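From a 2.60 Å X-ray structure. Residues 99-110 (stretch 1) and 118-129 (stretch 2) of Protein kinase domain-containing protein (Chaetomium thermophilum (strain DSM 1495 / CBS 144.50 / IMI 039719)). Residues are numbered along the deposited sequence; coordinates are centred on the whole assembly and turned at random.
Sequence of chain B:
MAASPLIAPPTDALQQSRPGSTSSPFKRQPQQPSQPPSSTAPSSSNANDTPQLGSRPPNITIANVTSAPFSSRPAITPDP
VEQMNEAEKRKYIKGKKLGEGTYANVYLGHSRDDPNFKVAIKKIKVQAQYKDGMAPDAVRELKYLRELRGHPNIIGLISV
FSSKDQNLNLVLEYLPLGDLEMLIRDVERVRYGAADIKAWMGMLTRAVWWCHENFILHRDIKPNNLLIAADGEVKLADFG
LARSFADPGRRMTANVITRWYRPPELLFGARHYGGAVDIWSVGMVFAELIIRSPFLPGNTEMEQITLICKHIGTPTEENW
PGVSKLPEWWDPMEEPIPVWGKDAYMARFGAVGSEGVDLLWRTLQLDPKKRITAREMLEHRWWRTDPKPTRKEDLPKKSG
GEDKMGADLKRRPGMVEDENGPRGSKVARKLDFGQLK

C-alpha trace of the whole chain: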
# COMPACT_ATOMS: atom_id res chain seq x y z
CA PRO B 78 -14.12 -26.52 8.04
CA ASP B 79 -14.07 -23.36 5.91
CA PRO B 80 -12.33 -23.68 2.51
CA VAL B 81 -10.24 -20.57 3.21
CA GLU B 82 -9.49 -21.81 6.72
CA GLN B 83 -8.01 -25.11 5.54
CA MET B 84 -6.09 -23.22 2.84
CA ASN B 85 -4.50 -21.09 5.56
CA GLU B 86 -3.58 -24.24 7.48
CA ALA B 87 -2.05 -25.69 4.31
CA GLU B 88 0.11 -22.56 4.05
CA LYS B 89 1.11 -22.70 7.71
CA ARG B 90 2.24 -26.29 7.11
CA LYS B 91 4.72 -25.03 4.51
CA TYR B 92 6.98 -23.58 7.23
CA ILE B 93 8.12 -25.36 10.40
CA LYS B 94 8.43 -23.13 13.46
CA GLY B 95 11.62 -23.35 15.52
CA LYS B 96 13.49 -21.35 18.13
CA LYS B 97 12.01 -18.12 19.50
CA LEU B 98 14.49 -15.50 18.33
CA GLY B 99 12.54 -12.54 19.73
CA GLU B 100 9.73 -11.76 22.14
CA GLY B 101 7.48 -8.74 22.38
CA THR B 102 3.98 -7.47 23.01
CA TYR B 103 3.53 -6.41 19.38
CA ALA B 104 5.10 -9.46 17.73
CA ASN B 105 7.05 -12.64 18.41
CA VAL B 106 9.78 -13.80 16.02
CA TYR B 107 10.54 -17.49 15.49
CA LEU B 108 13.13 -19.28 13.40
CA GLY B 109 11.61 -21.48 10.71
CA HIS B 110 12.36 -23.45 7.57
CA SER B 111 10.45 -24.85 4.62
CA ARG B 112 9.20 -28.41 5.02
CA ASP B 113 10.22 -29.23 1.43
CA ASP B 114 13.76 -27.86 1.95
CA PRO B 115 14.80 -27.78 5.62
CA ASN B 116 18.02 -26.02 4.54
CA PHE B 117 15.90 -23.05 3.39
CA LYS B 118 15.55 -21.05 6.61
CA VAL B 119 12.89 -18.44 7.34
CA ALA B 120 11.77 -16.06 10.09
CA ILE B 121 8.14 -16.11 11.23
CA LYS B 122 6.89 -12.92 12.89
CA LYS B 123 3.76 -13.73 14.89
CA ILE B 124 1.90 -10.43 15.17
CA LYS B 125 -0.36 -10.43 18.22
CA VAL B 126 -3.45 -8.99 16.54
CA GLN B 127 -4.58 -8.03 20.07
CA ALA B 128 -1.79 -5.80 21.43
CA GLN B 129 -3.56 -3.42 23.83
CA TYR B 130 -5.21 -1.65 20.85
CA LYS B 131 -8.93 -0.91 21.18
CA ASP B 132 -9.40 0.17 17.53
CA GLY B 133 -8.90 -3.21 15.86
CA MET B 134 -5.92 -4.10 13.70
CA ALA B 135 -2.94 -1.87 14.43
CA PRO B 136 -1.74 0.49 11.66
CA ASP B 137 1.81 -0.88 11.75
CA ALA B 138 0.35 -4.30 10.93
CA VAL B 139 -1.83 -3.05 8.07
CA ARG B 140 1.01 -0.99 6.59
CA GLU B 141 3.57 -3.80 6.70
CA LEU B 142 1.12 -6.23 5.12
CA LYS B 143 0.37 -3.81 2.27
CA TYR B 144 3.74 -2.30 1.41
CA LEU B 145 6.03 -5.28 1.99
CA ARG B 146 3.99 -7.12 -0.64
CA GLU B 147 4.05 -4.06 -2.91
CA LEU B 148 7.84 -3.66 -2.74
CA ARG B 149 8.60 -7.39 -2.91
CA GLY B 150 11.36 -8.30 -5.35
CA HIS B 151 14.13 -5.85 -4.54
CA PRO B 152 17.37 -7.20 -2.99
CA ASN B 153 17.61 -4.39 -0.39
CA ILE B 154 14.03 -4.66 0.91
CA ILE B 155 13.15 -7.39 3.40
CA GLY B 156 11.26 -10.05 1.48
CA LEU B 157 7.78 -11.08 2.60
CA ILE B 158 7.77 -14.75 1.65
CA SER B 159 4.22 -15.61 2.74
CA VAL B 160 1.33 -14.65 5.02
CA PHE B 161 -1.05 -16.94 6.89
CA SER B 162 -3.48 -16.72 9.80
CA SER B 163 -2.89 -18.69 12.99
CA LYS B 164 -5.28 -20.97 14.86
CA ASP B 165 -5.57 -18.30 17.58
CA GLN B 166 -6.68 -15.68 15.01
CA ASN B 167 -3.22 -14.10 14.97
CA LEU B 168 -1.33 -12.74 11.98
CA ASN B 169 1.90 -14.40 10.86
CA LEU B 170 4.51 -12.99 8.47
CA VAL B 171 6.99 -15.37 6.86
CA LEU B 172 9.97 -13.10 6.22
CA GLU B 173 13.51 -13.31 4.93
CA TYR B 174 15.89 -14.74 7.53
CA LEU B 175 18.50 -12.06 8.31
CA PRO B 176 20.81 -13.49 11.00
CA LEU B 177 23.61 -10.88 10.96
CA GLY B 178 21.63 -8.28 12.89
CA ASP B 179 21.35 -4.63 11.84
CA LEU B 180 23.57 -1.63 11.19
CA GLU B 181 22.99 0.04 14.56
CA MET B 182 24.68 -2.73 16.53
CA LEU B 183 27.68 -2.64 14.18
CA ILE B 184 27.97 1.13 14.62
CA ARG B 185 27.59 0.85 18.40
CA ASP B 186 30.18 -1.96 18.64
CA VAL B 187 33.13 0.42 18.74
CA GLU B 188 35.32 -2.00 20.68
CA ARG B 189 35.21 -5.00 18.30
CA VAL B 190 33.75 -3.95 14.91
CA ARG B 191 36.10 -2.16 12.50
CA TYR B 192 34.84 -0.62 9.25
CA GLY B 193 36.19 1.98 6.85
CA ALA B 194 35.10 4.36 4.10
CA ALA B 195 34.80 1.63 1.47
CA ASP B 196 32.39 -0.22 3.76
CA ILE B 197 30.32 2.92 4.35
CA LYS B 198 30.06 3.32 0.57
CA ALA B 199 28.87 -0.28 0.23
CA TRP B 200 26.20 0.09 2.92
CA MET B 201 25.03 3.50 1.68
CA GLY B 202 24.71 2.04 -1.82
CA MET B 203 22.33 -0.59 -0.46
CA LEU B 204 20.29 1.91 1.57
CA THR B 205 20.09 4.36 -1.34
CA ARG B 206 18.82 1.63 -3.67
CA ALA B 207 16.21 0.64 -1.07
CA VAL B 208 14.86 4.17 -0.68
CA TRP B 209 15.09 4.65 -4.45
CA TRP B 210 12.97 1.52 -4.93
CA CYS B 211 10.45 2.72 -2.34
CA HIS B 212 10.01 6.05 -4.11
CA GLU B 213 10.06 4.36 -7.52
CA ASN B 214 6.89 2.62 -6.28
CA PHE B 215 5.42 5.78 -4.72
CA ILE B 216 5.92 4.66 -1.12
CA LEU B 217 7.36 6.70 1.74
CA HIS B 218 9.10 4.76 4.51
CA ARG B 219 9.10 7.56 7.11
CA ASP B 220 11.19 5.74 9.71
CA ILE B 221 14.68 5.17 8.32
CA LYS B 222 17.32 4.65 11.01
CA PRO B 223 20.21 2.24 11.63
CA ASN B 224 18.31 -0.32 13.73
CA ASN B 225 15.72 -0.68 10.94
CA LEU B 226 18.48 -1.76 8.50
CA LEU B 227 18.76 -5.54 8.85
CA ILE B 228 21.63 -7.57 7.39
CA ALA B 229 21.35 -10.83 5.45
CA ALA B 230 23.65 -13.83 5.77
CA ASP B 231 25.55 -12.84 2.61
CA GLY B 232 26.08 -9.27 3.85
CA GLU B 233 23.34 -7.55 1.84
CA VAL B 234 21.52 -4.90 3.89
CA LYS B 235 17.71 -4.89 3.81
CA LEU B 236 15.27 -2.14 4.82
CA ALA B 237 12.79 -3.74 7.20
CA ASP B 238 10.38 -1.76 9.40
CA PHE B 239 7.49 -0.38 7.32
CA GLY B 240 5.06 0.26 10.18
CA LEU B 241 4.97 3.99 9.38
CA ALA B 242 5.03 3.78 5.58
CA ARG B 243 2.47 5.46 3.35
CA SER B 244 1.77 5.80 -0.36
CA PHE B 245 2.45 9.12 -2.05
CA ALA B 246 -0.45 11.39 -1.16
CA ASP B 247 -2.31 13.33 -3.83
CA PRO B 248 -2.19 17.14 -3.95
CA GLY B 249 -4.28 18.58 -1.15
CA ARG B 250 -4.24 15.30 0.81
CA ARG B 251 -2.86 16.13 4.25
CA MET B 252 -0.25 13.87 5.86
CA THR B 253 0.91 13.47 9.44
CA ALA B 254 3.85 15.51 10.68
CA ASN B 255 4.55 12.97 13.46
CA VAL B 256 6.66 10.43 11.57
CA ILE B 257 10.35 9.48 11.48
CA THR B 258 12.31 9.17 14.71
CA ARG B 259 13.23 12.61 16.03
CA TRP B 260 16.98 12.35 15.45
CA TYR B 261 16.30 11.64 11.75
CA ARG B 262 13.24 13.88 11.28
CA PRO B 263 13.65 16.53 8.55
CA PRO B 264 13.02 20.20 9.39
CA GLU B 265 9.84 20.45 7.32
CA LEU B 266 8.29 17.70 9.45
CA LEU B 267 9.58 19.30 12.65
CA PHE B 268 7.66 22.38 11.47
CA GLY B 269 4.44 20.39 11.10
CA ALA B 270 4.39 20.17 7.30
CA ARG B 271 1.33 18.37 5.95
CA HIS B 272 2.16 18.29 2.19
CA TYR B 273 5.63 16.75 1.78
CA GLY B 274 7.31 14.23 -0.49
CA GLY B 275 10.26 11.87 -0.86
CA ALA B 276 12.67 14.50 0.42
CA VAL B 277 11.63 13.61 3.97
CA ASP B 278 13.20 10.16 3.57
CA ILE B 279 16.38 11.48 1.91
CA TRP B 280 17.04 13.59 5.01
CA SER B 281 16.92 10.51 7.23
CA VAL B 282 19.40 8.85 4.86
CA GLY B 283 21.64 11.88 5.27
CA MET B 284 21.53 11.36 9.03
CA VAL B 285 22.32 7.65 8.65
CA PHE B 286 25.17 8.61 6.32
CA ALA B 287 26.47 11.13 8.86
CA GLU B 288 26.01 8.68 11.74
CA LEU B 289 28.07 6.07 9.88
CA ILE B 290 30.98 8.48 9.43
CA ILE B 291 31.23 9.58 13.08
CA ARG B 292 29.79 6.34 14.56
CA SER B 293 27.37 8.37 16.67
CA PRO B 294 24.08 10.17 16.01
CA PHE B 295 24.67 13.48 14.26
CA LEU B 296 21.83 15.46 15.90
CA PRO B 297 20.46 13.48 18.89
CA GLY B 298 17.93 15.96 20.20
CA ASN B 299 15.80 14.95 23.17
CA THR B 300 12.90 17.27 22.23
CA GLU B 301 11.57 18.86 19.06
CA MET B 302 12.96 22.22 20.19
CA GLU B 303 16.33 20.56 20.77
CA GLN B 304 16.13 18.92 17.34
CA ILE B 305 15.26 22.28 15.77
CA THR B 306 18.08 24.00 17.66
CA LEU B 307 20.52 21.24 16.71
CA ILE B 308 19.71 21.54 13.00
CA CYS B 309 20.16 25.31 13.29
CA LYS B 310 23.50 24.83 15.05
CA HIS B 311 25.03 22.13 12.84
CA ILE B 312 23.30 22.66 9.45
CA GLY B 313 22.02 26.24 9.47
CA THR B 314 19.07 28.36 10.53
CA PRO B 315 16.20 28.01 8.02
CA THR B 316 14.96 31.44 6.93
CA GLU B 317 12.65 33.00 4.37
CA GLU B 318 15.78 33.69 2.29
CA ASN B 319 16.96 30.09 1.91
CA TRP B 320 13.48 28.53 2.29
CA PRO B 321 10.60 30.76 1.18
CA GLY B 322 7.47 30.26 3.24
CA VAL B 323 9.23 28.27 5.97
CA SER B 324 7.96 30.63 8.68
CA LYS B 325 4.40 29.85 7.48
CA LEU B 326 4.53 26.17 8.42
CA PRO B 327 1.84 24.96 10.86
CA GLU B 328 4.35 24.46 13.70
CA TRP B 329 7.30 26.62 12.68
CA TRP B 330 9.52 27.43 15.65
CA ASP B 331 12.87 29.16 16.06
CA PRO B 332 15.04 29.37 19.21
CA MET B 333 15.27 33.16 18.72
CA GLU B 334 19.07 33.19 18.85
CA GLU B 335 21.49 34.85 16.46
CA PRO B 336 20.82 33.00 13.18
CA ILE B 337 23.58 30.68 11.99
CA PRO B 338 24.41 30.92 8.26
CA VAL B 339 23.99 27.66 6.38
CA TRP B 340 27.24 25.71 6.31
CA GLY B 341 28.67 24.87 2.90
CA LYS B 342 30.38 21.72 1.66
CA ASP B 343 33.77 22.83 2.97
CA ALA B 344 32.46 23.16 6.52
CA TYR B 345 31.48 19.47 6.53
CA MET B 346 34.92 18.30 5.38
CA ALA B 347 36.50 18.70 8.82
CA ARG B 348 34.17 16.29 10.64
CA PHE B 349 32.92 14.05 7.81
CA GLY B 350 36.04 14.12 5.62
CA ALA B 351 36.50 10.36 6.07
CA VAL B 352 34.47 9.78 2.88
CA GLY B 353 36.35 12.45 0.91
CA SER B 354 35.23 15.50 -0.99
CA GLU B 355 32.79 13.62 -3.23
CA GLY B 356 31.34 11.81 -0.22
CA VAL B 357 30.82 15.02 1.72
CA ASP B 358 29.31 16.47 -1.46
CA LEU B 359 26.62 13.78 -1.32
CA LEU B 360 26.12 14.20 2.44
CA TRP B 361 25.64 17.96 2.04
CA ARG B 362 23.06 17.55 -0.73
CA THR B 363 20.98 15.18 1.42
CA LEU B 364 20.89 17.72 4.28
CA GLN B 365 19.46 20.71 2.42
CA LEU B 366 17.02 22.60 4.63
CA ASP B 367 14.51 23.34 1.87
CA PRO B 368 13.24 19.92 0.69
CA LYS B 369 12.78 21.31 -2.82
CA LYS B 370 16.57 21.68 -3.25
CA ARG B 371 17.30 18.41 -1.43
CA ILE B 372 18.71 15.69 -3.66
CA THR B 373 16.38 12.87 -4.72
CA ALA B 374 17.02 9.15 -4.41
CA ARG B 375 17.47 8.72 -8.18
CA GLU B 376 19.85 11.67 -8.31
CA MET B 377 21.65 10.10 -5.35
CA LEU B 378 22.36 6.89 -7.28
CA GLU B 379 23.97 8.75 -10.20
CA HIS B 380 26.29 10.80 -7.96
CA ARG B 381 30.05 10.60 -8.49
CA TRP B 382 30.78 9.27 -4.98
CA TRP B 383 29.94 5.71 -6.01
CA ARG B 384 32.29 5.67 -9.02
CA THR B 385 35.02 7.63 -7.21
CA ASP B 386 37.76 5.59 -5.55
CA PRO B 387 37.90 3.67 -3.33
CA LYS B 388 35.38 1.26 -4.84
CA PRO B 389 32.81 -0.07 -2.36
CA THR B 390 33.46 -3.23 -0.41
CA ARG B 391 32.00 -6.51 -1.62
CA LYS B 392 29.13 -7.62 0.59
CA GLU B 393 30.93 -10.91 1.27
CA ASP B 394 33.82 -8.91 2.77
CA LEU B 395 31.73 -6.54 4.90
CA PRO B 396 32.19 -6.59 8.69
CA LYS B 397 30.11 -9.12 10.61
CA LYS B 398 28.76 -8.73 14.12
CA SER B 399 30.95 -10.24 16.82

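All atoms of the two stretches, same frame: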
# COMPACT_ATOMS: atom_id res chain seq x y z
N GLY B 99 12.91 -13.83 19.16
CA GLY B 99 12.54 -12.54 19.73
C GLY B 99 11.17 -12.62 20.37
O GLY B 99 10.30 -13.37 19.92
N GLU B 100 10.99 -11.84 21.43
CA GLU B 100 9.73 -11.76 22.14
C GLU B 100 9.30 -10.31 22.20
O GLU B 100 10.13 -9.40 22.12
CB GLU B 100 9.85 -12.35 23.56
CG GLU B 100 8.51 -12.68 24.23
CD GLU B 100 7.87 -11.50 24.94
OE1 GLU B 100 8.53 -10.44 25.04
OE2 GLU B 100 6.71 -11.63 25.38
N GLY B 101 8.00 -10.09 22.32
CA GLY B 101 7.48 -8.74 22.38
C GLY B 101 5.97 -8.74 22.43
O GLY B 101 5.31 -9.70 22.02
N THR B 102 5.43 -7.63 22.93
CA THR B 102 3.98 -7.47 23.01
C THR B 102 3.35 -7.28 21.63
O THR B 102 2.23 -7.75 21.39
CB THR B 102 3.63 -6.28 23.91
OG1 THR B 102 4.20 -5.09 23.36
CG2 THR B 102 4.16 -6.49 25.32
N TYR B 103 4.06 -6.61 20.72
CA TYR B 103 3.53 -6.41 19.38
C TYR B 103 3.68 -7.66 18.52
O TYR B 103 2.73 -8.06 17.83
CB TYR B 103 4.22 -5.21 18.72
CG TYR B 103 4.27 -5.24 17.21
CD1 TYR B 103 3.14 -4.98 16.44
CD2 TYR B 103 5.46 -5.52 16.54
CE1 TYR B 103 3.18 -5.01 15.05
CE2 TYR B 103 5.51 -5.55 15.15
CZ TYR B 103 4.37 -5.29 14.41
OH TYR B 103 4.42 -5.32 13.03
N ALA B 104 4.84 -8.30 18.57
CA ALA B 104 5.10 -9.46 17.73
C ALA B 104 6.10 -10.38 18.41
O ALA B 104 6.87 -9.96 19.28
CB ALA B 104 5.63 -9.04 16.35
N ASN B 105 6.08 -11.64 18.00
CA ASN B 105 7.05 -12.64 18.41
C ASN B 105 7.69 -13.23 17.16
O ASN B 105 6.99 -13.58 16.21
CB ASN B 105 6.42 -13.75 19.25
CG ASN B 105 6.07 -13.30 20.65
OD1 ASN B 105 6.59 -12.29 21.14
ND2 ASN B 105 5.20 -14.05 21.32
N VAL B 106 9.02 -13.32 17.16
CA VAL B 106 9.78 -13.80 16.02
C VAL B 106 10.27 -15.21 16.32
O VAL B 106 10.81 -15.47 17.40
CB VAL B 106 10.97 -12.87 15.71
CG1 VAL B 106 11.61 -13.26 14.39
CG2 VAL B 106 10.51 -11.42 15.70
N TYR B 107 10.10 -16.11 15.35
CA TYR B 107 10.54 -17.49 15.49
C TYR B 107 11.37 -17.88 14.27
O TYR B 107 11.08 -17.45 13.15
CB TYR B 107 9.35 -18.45 15.61
CG TYR B 107 8.45 -18.18 16.80
CD1 TYR B 107 8.71 -18.75 18.04
CD2 TYR B 107 7.32 -17.38 16.67
CE1 TYR B 107 7.89 -18.51 19.12
CE2 TYR B 107 6.49 -17.13 17.75
CZ TYR B 107 6.78 -17.70 18.97
OH TYR B 107 5.96 -17.47 20.05
N LEU B 108 12.39 -18.69 14.50
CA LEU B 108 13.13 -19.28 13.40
C LEU B 108 12.30 -20.39 12.76
O LEU B 108 11.61 -21.14 13.45
CB LEU B 108 14.47 -19.84 13.90
CG LEU B 108 15.29 -20.69 12.92
CD1 LEU B 108 15.89 -19.84 11.81
CD2 LEU B 108 16.37 -21.46 13.68
N GLY B 109 12.36 -20.47 11.43
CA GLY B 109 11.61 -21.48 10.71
C GLY B 109 12.32 -21.89 9.44
O GLY B 109 13.32 -21.29 9.03
N HIS B 110 11.78 -22.93 8.80
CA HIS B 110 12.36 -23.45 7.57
C HIS B 110 11.30 -24.21 6.80
O HIS B 110 10.42 -24.84 7.39
CB HIS B 110 13.56 -24.36 7.86
CG HIS B 110 13.24 -25.52 8.75
ND1 HIS B 110 13.45 -25.49 10.11
CD2 HIS B 110 12.73 -26.74 8.47
CE1 HIS B 110 13.08 -26.65 10.63
NE2 HIS B 110 12.64 -27.42 9.66
N LYS B 118 16.00 -21.60 5.34
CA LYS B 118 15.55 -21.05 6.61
C LYS B 118 14.64 -19.85 6.38
O LYS B 118 14.59 -19.26 5.30
CB LYS B 118 16.74 -20.66 7.48
CG LYS B 118 17.16 -21.74 8.46
CD LYS B 118 17.64 -23.00 7.74
CE LYS B 118 17.88 -24.15 8.71
NZ LYS B 118 16.61 -24.60 9.35
N VAL B 119 13.91 -19.49 7.43
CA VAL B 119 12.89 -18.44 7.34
C VAL B 119 12.64 -17.92 8.75
O VAL B 119 12.88 -18.61 9.74
CB VAL B 119 11.60 -19.00 6.69
CG1 VAL B 119 10.43 -19.02 7.67
CG2 VAL B 119 11.25 -18.20 5.45
N ALA B 120 12.15 -16.68 8.83
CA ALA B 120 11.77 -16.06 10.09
C ALA B 120 10.27 -15.82 10.06
O ALA B 120 9.74 -15.28 9.08
CB ALA B 120 12.52 -14.75 10.32
N ILE B 121 9.59 -16.21 11.13
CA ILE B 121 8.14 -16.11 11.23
C ILE B 121 7.83 -15.10 12.33
O ILE B 121 8.04 -15.37 13.52
CB ILE B 121 7.48 -17.46 11.54
CG1 ILE B 121 7.92 -18.51 10.52
CG2 ILE B 121 5.97 -17.32 11.54
CD1 ILE B 121 7.60 -19.93 10.94
N LYS B 122 7.31 -13.94 11.93
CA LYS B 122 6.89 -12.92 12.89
C LYS B 122 5.42 -13.15 13.20
O LYS B 122 4.57 -13.04 12.31
CB LYS B 122 7.11 -11.52 12.34
CG LYS B 122 6.69 -10.41 13.31
CD LYS B 122 6.69 -9.03 12.66
CE LYS B 122 8.09 -8.48 12.46
NZ LYS B 122 8.05 -7.09 11.93
N LYS B 123 5.13 -13.48 14.45
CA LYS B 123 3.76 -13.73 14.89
C LYS B 123 3.26 -12.43 15.50
O LYS B 123 3.59 -12.08 16.64
CB LYS B 123 3.68 -14.88 15.89
CG LYS B 123 2.27 -15.23 16.31
CD LYS B 123 2.19 -16.64 16.89
CE LYS B 123 0.75 -17.05 17.17
NZ LYS B 123 0.65 -18.49 17.54
N ILE B 124 2.45 -11.70 14.73
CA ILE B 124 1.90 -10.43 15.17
C ILE B 124 0.71 -10.72 16.06
O ILE B 124 -0.25 -11.38 15.64
CB ILE B 124 1.51 -9.55 13.97
CG1 ILE B 124 2.70 -9.34 13.05
CG2 ILE B 124 0.97 -8.21 14.46
CD1 ILE B 124 2.34 -8.72 11.71
N LYS B 125 0.75 -10.23 17.30
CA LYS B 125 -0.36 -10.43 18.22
C LYS B 125 -1.42 -9.42 17.84
O LYS B 125 -1.37 -8.25 18.24
CB LYS B 125 0.11 -10.26 19.66
CG LYS B 125 1.27 -11.17 20.04
CD LYS B 125 1.56 -11.12 21.53
CE LYS B 125 2.72 -12.04 21.90
NZ LYS B 125 2.88 -12.19 23.38
N VAL B 126 -2.40 -9.87 17.04
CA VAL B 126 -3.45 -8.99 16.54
C VAL B 126 -4.09 -8.20 17.67
O VAL B 126 -4.59 -7.09 17.45
CB VAL B 126 -4.50 -9.83 15.76
CG1 VAL B 126 -5.93 -9.43 16.14
CG2 VAL B 126 -4.28 -9.67 14.26
N GLN B 127 -4.07 -8.73 18.89
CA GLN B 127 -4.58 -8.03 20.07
C GLN B 127 -3.36 -7.61 20.88
O GLN B 127 -2.79 -8.42 21.63
CB GLN B 127 -5.54 -8.91 20.88
CG GLN B 127 -5.05 -10.32 21.21
CD GLN B 127 -5.30 -11.33 20.10
OE1 GLN B 127 -6.28 -11.23 19.37
NE2 GLN B 127 -4.41 -12.31 19.99
N ALA B 128 -2.95 -6.35 20.73
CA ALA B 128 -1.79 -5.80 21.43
C ALA B 128 -2.16 -4.47 22.08
O ALA B 128 -1.63 -3.41 21.75
CB ALA B 128 -0.60 -5.64 20.48
N GLN B 129 -3.10 -4.54 23.02
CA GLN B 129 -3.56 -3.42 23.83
C GLN B 129 -4.17 -2.30 22.99
O GLN B 129 -4.22 -1.14 23.41
CB GLN B 129 -2.42 -2.87 24.70
CG GLN B 129 -2.88 -2.36 26.07
CD GLN B 129 -3.56 -1.02 26.02
OE1 GLN B 129 -3.02 -0.04 25.50
NE2 GLN B 129 -4.79 -0.97 26.53

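The most unusual feature of this contact is the compressed backbone pairing at Gly-109 and Val-119. Val-119 N donates to Gly-109 O at a very short 2.5 Å with an N-H...O angle of only 132°, Gly-109 N donates to Val-119 O at 2.6 Å and 143°, and the two acceptors Gly-109 O and Val-119 O lie just 2.8 Å apart. Gly-109 also leaves space for its neighbours: an ideal CB would stand 2.9 Å from Ile-121 CD1, a clash, and 3.4 Å from Val-119 CG1.

The other two hydrogen-bonded pairs are straighter. Ile-121 N to Tyr-107 O measures 2.8 Å at 173°, and Tyr-107 N to Ile-121 O 2.9 Å at 150°; Lys-123 N to Asn-105 O spans 2.6 Å at 175°, and Asn-105 N to Lys-123 O 2.9 Å at 159°. A further bond, Lys-125 N to Tyr-103 O (3.0 Å, 155°), carries the antiparallel ladder past the strand ends. Between these pairs, CA-H...O contacts fill the gaps, the shortest being Ala-104 CA to Lys-123 O at 3.2 Å.

Side chains alternate between the faces. On the face of Ala-104, Val-106 and Leu-108, the Lys-122 side chain, t at chi1 and chi2, passes Ala-104, with CG 3.5 Å from Ala-104 CB. Its NZ then reaches the edge of the Tyr-103 ring, 4.2 Å from Tyr-103 OH. On the other face, Lys-123 CB approaches the edge of the Tyr-107 ring, 4.1 Å from Tyr-107 CE2.

Charge contributes little directly. Glu-100 OE2 and Lys-125 NZ are 4.4 Å apart, beyond a salt bridge, whereas the extended aliphatic chain of Lys-125 packs along the loop, its CD 3.4 Å from Thr-102 O. His-110 ND1 and Lys-118 NZ approach to 3.4 Å, but the angle is too poor for a hydrogen bond.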